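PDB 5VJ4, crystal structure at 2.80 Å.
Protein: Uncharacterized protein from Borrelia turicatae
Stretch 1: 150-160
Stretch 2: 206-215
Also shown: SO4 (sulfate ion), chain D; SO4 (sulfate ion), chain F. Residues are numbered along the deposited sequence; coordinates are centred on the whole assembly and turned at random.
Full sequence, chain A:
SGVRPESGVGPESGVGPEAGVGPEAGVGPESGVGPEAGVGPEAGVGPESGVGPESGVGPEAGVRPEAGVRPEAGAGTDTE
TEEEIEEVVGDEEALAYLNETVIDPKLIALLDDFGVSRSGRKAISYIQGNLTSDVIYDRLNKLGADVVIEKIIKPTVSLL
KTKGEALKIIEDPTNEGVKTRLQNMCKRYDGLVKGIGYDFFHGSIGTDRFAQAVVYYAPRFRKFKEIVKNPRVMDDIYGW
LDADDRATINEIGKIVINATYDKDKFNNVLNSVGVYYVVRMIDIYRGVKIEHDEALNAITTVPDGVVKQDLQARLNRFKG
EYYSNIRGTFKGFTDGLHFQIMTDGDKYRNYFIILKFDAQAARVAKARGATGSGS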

ATOM      1  N   GLU A 150      -3.955 -30.819 -11.718  1.00 64.63           N
ATOM      2  CA  GLU A 150      -3.120 -31.018 -10.550  1.00 67.77           C
ATOM      3  C   GLU A 150      -2.556 -29.731  -9.954  1.00 64.52           C
ATOM      4  O   GLU A 150      -2.511 -29.590  -8.747  1.00 72.76           O
ATOM      5  N   LYS A 151      -2.172 -28.784 -10.800  1.00 66.87           N
ATOM      6  CA  LYS A 151      -1.531 -27.547 -10.360  1.00 55.50           C
ATOM      7  C   LYS A 151      -2.450 -26.358 -10.277  1.00 58.28           C
ATOM      8  O   LYS A 151      -2.171 -25.436  -9.527  1.00 67.36           O
ATOM      9  N   ILE A 152      -3.535 -26.353 -11.048  1.00 56.53           N
ATOM     10  CA  ILE A 152      -4.473 -25.252 -10.947  1.00 44.00           C
ATOM     11  C   ILE A 152      -5.687 -25.610 -10.120  1.00 52.51           C
ATOM     12  O   ILE A 152      -5.988 -24.942  -9.115  1.00 59.68           O
ATOM     13  N   ILE A 153      -6.358 -26.682 -10.508  1.00 45.95           N
ATOM     14  CA  ILE A 153      -7.680 -26.928  -9.947  1.00 57.42           C
ATOM     15  C   ILE A 153      -7.621 -27.485  -8.515  1.00 64.64           C
ATOM     16  O   ILE A 153      -8.238 -26.928  -7.611  1.00 66.34           O
ATOM     17  N   LYS A 154      -6.851 -28.549  -8.307  1.00 66.17           N
ATOM     18  CA  LYS A 154      -6.728 -29.160  -6.973  1.00 69.02           C
ATOM     19  C   LYS A 154      -6.336 -28.152  -5.883  1.00 71.02           C
ATOM     20  O   LYS A 154      -7.077 -28.042  -4.886  1.00 74.55           O
ATOM     21  N   PRO A 155      -5.237 -27.373  -6.087  1.00 55.04           N
ATOM     22  CA  PRO A 155      -4.881 -26.357  -5.068  1.00 56.60           C
ATOM     23  C   PRO A 155      -5.978 -25.340  -4.832  1.00 62.03           C
ATOM     24  O   PRO A 155      -6.301 -25.052  -3.668  1.00 65.99           O
ATOM     25  N   THR A 156      -6.580 -24.835  -5.910  1.00 54.26           N
ATOM     26  CA  THR A 156      -7.628 -23.834  -5.747  1.00 49.50           C
ATOM     27  C   THR A 156      -8.800 -24.405  -4.977  1.00 57.67           C
ATOM     28  O   THR A 156      -9.364 -23.746  -4.078  1.00 51.71           O
ATOM     29  N   VAL A 157      -9.159 -25.642  -5.309  1.00 61.13           N
ATOM     30  CA  VAL A 157     -10.359 -26.238  -4.731  1.00 62.64           C
ATOM     31  C   VAL A 157     -10.150 -26.470  -3.249  1.00 56.88           C
ATOM     32  O   VAL A 157     -11.043 -26.179  -2.441  1.00 56.90           O
ATOM     33  N   SER A 158      -8.961 -26.955  -2.897  1.00 64.27           N
ATOM     34  CA  SER A 158      -8.573 -27.064  -1.496  1.00 59.70           C
ATOM     35  C   SER A 158      -8.701 -25.687  -0.794  1.00 71.43           C
ATOM     36  O   SER A 158      -9.370 -25.537   0.255  1.00 62.96           O
ATOM     37  N   LEU A 159      -8.098 -24.673  -1.400  1.00 59.89           N
ATOM     38  CA  LEU A 159      -8.240 -23.331  -0.870  1.00 60.97           C
ATOM     39  C   LEU A 159      -9.698 -22.912  -0.645  1.00 59.88           C
ATOM     40  O   LEU A 159     -10.023 -22.298   0.375  1.00 61.21           O
ATOM     41  N   LEU A 160     -10.573 -23.244  -1.586  1.00 58.41           N
ATOM     42  CA  LEU A 160     -11.946 -22.806  -1.462  1.00 49.23           C
ATOM     43  C   LEU A 160     -12.663 -23.551  -0.355  1.00 63.77           C
ATOM     44  O   LEU A 160     -13.509 -22.950   0.334  1.00 58.11           O
ATOM     45  N   GLY A 206       4.352 -19.486 -13.801  1.00 47.77           N
ATOM     46  CA  GLY A 206       3.903 -20.784 -14.280  1.00 50.56           C
ATOM     47  C   GLY A 206       3.058 -21.600 -13.300  1.00 51.66           C
ATOM     48  O   GLY A 206       2.681 -21.121 -12.251  1.00 58.74           O
ATOM     49  N   THR A 207       2.774 -22.845 -13.659  1.00 70.46           N
ATOM     50  CA  THR A 207       1.962 -23.731 -12.845  1.00 66.11           C
ATOM     51  C   THR A 207       2.578 -24.022 -11.473  1.00 70.33           C
ATOM     52  O   THR A 207       1.852 -24.000 -10.471  1.00 62.34           O
ATOM     53  N   ASP A 208       3.896 -24.256 -11.422  1.00 61.14           N
ATOM     54  CA  ASP A 208       4.563 -24.554 -10.147  1.00 55.50           C
ATOM     55  C   ASP A 208       4.388 -23.426  -9.139  1.00 73.22           C
ATOM     56  O   ASP A 208       4.017 -23.676  -7.984  1.00 65.65           O
ATOM     57  N   ARG A 209       4.649 -22.194  -9.584  1.00 61.51           N
ATOM     58  CA  ARG A 209       4.440 -21.041  -8.731  1.00 64.68           C
ATOM     59  C   ARG A 209       2.987 -20.834  -8.328  1.00 57.00           C
ATOM     60  O   ARG A 209       2.718 -20.531  -7.166  1.00 66.08           O
ATOM     61  N   PHE A 210       2.060 -20.991  -9.266  1.00 51.12           N
ATOM     62  CA  PHE A 210       0.659 -20.780  -8.940  1.00 45.59           C
ATOM     63  C   PHE A 210       0.250 -21.711  -7.797  1.00 49.37           C
ATOM     64  O   PHE A 210      -0.353 -21.278  -6.814  1.00 49.55           O
ATOM     65  N   ALA A 211       0.580 -22.990  -7.920  1.00 54.91           N
ATOM     66  CA  ALA A 211       0.174 -23.950  -6.883  1.00 59.12           C
ATOM     67  C   ALA A 211       0.914 -23.726  -5.580  1.00 52.65           C
ATOM     68  O   ALA A 211       0.355 -23.941  -4.518  1.00 62.13           O
ATOM     69  N   GLN A 212       2.163 -23.275  -5.685  1.00 60.17           N
ATOM     70  CA  GLN A 212       3.041 -23.022  -4.538  1.00 51.97           C
ATOM     71  C   GLN A 212       2.510 -21.869  -3.725  1.00 61.94           C
ATOM     72  O   GLN A 212       2.466 -21.958  -2.500  1.00 69.64           O
ATOM     73  N   ALA A 213       2.081 -20.820  -4.440  1.00 46.16           N
ATOM     74  CA  ALA A 213       1.724 -19.543  -3.869  1.00 48.53           C
ATOM     75  C   ALA A 213       0.304 -19.461  -3.367  1.00 54.97           C
ATOM     76  O   ALA A 213      -0.002 -18.737  -2.409  1.00 56.82           O
ATOM     77  N   VAL A 214      -0.576 -20.188  -4.023  1.00 52.67           N
ATOM     78  CA  VAL A 214      -1.980 -20.073  -3.710  1.00 53.76           C
ATOM     79  C   VAL A 214      -2.309 -20.729  -2.356  1.00 56.87           C
ATOM     80  O   VAL A 214      -3.245 -20.322  -1.683  1.00 56.54           O
ATOM     81  N   VAL A 215      -1.539 -21.732  -1.948  1.00 60.38           N
ATOM     82  CA  VAL A 215      -1.829 -22.393  -0.675  1.00 68.51           C
ATOM     83  C   VAL A 215      -1.312 -21.620   0.536  1.00 64.85           C
ATOM     84  O   VAL A 215      -1.683 -21.944   1.654  1.00 70.47           O
TER

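At the apolar centre P155 points toward the second helix and lays its ring against two residues one turn apart: CG of P155 lies 3.8 Å from CB of A211, and CB of P155 lies 3.7 Å from CG1 of V214 (chi1 p, 84°). The helix through 150-160 and the helix that begins at T207 run nearly parallel, their N-to-C directions 9° apart and their axes 8.4 Å apart at closest approach; no hydrogen bond crosses between them, and their contact is mainly side-chain packing. At A211, whose side chain is a single methyl, the backbones come close, with CA of K151 and CA of A211 5.3 Å apart and O of K151 3.3 Å from CB of A211. One turn beyond P155, L159 (t, p) also points in, its CD2 3.8 Å from CG2 of V214 and 3.5 Å from the V214 backbone O.

F210 (t) points toward the first helix, and its ring meets I152, K151 and T156. I152 (m, m) starts sideways, but its tip turns in, placing CD1 3.5 Å from CD1 of F210. Two oxygens approach the ring edge: O of K151, 3.4 Å from CD1 of F210, and OG1 of T156 (m), 3.3 Å from CZ of F210. The T156 hydroxyl is satisfied within its own helix, donating from OG1 to O of I152 at 2.9 Å.

Toward the N-terminal end, CB of K151 (m, m, t, t) meets CB of T207 (p) at 3.8 Å. The lysine continues outward to D208 (m), but NZ of K151 stays 4.1 Å from OD1 of D208, beyond a salt bridge. Two sulfate ions, probably from the crystallisation liquor, bind at the start of the second helix: N and OG1 of T207 donate to O2 of the chain F ion (2.7 and 2.9 Å), while N of G206 donates to O4 of the chain D ion (2.7 Å) and N of R209 to its O3 (3.2 Å).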

ATOM      1  CB  GLU A 150      -2.013 -32.029 -10.811  1.00 74.73           C
ATOM      2  CG  GLU A 150      -1.983 -33.082  -9.715  1.00 97.05           C
ATOM      3  CD  GLU A 150      -0.584 -33.380  -9.201  1.00127.91           C
ATOM      4  OE1 GLU A 150       0.405 -33.160  -9.948  1.00115.21           O
ATOM      5  OE2 GLU A 150      -0.481 -33.829  -8.036  1.00133.44           O
ATOM      6  CB  LYS A 151      -0.374 -27.207 -11.278  1.00 58.87           C
ATOM      7  CG  LYS A 151       0.701 -28.292 -11.302  1.00 74.47           C
ATOM      8  CD  LYS A 151       1.352 -28.531  -9.942  1.00 69.53           C
ATOM      9  CE  LYS A 151       2.788 -29.010 -10.122  1.00100.19           C
ATOM     10  NZ  LYS A 151       3.463 -29.330  -8.835  1.00103.29           N
ATOM     11  CB  ILE A 152      -4.881 -24.690 -12.310  1.00 50.53           C
ATOM     12  CG1 ILE A 152      -3.647 -24.355 -13.146  1.00 50.31           C
ATOM     13  CG2 ILE A 152      -5.781 -23.471 -12.142  1.00 49.97           C
ATOM     14  CD1 ILE A 152      -2.671 -23.435 -12.449  1.00 64.02           C
ATOM     15  CB  ILE A 153      -8.556 -27.772 -10.892  1.00 56.43           C
ATOM     16  CG1 ILE A 153      -8.536 -27.142 -12.288  1.00 61.39           C
ATOM     17  CG2 ILE A 153      -9.953 -27.900 -10.313  1.00 44.65           C
ATOM     18  CD1 ILE A 153      -9.736 -27.385 -13.149  1.00 65.70           C
ATOM     19  CB  LYS A 154      -5.815 -30.392  -6.983  1.00 78.03           C
ATOM     20  CG  LYS A 154      -6.493 -31.696  -7.405  1.00 94.89           C
ATOM     21  CD  LYS A 154      -5.494 -32.854  -7.368  1.00138.05           C
ATOM     22  CE  LYS A 154      -6.126 -34.208  -7.672  1.00130.79           C
ATOM     23  NZ  LYS A 154      -5.069 -35.220  -7.954  1.00120.30           N
ATOM     24  CB  PRO A 155      -3.651 -25.669  -5.650  1.00 44.10           C
ATOM     25  CG  PRO A 155      -3.074 -26.683  -6.568  1.00 55.33           C
ATOM     26  CD  PRO A 155      -4.270 -27.346  -7.195  1.00 58.87           C
ATOM     27  CB  THR A 156      -8.067 -23.241  -7.080  1.00 48.31           C
ATOM     28  OG1 THR A 156      -6.936 -22.607  -7.692  1.00 58.63           O
ATOM     29  CG2 THR A 156      -9.102 -22.189  -6.857  1.00 49.00           C
ATOM     30  CB  VAL A 157     -10.812 -27.505  -5.479  1.00 71.53           C
ATOM     31  CG1 VAL A 157     -11.962 -28.166  -4.739  1.00 48.86           C
ATOM     32  CG2 VAL A 157     -11.273 -27.143  -6.892  1.00 73.52           C
ATOM     33  CB  SER A 158      -7.166 -27.649  -1.386  1.00 44.68           C
ATOM     34  OG  SER A 158      -6.516 -27.097  -0.263  1.00111.18           O
ATOM     35  CB  LEU A 159      -7.543 -22.313  -1.764  1.00 54.89           C
ATOM     36  CG  LEU A 159      -7.547 -20.896  -1.198  1.00 52.46           C
ATOM     37  CD1 LEU A 159      -6.969 -20.894   0.223  1.00 60.53           C
ATOM     38  CD2 LEU A 159      -6.753 -19.995  -2.112  1.00 47.34           C
ATOM     39  CB  LEU A 160     -12.656 -22.923  -2.785  1.00 61.87           C
ATOM     40  CG  LEU A 160     -12.086 -21.985  -3.836  1.00 62.85           C
ATOM     41  CD1 LEU A 160     -12.627 -22.298  -5.219  1.00 72.17           C
ATOM     42  CD2 LEU A 160     -12.445 -20.567  -3.447  1.00 65.03           C
ATOM     43  CB  THR A 207       1.699 -25.049 -13.576  1.00 72.86           C
ATOM     44  OG1 THR A 207       2.950 -25.640 -13.976  1.00 78.34           O
ATOM     45  CG2 THR A 207       0.845 -24.789 -14.786  1.00 63.81           C
ATOM     46  CB  ASP A 208       6.049 -24.808 -10.326  1.00 71.26           C
ATOM     47  CG  ASP A 208       6.341 -25.819 -11.384  1.00 81.98           C
ATOM     48  OD1 ASP A 208       5.923 -26.989 -11.203  1.00 62.34           O
ATOM     49  OD2 ASP A 208       6.997 -25.434 -12.381  1.00 79.65           O
ATOM     50  CB  ARG A 209       5.020 -19.761  -9.335  1.00 66.78           C
ATOM     51  CG  ARG A 209       4.844 -18.521  -8.457  1.00 69.61           C
ATOM     52  CD  ARG A 209       5.524 -18.642  -7.107  1.00 61.23           C
ATOM     53  NE  ARG A 209       5.521 -17.364  -6.406  1.00 77.11           N
ATOM     54  CZ  ARG A 209       5.702 -17.232  -5.095  1.00 72.70           C
ATOM     55  NH1 ARG A 209       5.882 -18.294  -4.305  1.00 50.74           N
ATOM     56  NH2 ARG A 209       5.680 -16.022  -4.569  1.00 72.13           N
ATOM     57  CB  PHE A 210      -0.274 -20.954 -10.148  1.00 36.27           C
ATOM     58  CG  PHE A 210      -1.712 -20.945  -9.761  1.00 37.28           C
ATOM     59  CD1 PHE A 210      -2.316 -22.093  -9.220  1.00 33.84           C
ATOM     60  CD2 PHE A 210      -2.477 -19.769  -9.880  1.00 38.91           C
ATOM     61  CE1 PHE A 210      -3.654 -22.065  -8.818  1.00 49.75           C
ATOM     62  CE2 PHE A 210      -3.830 -19.739  -9.472  1.00 43.63           C
ATOM     63  CZ  PHE A 210      -4.419 -20.891  -8.940  1.00 47.42           C
ATOM     64  CB  ALA A 211       0.361 -25.374  -7.359  1.00 54.61           C
ATOM     65  CB  GLN A 212       4.437 -22.660  -5.053  1.00 58.29           C
ATOM     66  CG  GLN A 212       5.583 -22.740  -4.074  1.00 67.40           C
ATOM     67  CD  GLN A 212       6.897 -22.367  -4.739  1.00 82.43           C
ATOM     68  OE1 GLN A 212       7.169 -21.179  -5.009  1.00 92.73           O
ATOM     69  NE2 GLN A 212       7.729 -23.385  -5.013  1.00 78.54           N
ATOM     70  CB  ALA A 213       1.971 -18.441  -4.881  1.00 43.02           C
ATOM     71  CB  VAL A 214      -2.828 -20.593  -4.893  1.00 61.60           C
ATOM     72  CG1 VAL A 214      -3.016 -22.109  -4.862  1.00 72.10           C
ATOM     73  CG2 VAL A 214      -4.146 -19.881  -4.940  1.00 62.87           C
ATOM     74  CB  VAL A 215      -1.360 -23.857  -0.595  1.00 58.47           C
ATOM     75  CG1 VAL A 215      -2.222 -24.758  -1.487  1.00 84.71           C
ATOM     76  CG2 VAL A 215       0.119 -23.957  -0.894  1.00 50.71           C
TER
HETATM   77  S   SO4 D 502       7.205 -20.949 -12.269  1.00 63.47           S
HETATM   78  O1  SO4 D 502       8.239 -20.981 -13.352  1.00 71.39           O
HETATM   79  O2  SO4 D 502       7.868 -21.260 -10.975  1.00 84.13           O
HETATM   80  O3  SO4 D 502       6.119 -21.957 -12.394  1.00 67.68           O
HETATM   81  O4  SO4 D 502       6.598 -19.591 -12.318  1.00 89.30           O
HETATM   82  S   SO4 F 504       4.291 -23.702 -16.961  0.95108.06           S
HETATM   83  O1  SO4 F 504       5.540 -23.929 -17.716  0.95 87.88           O
HETATM   84  O2  SO4 F 504       4.572 -23.760 -15.507  0.95126.81           O
HETATM   85  O3  SO4 F 504       3.296 -24.777 -17.176  0.95 79.21           O
HETATM   86  O4  SO4 F 504       3.809 -22.371 -17.423  0.95 72.69           O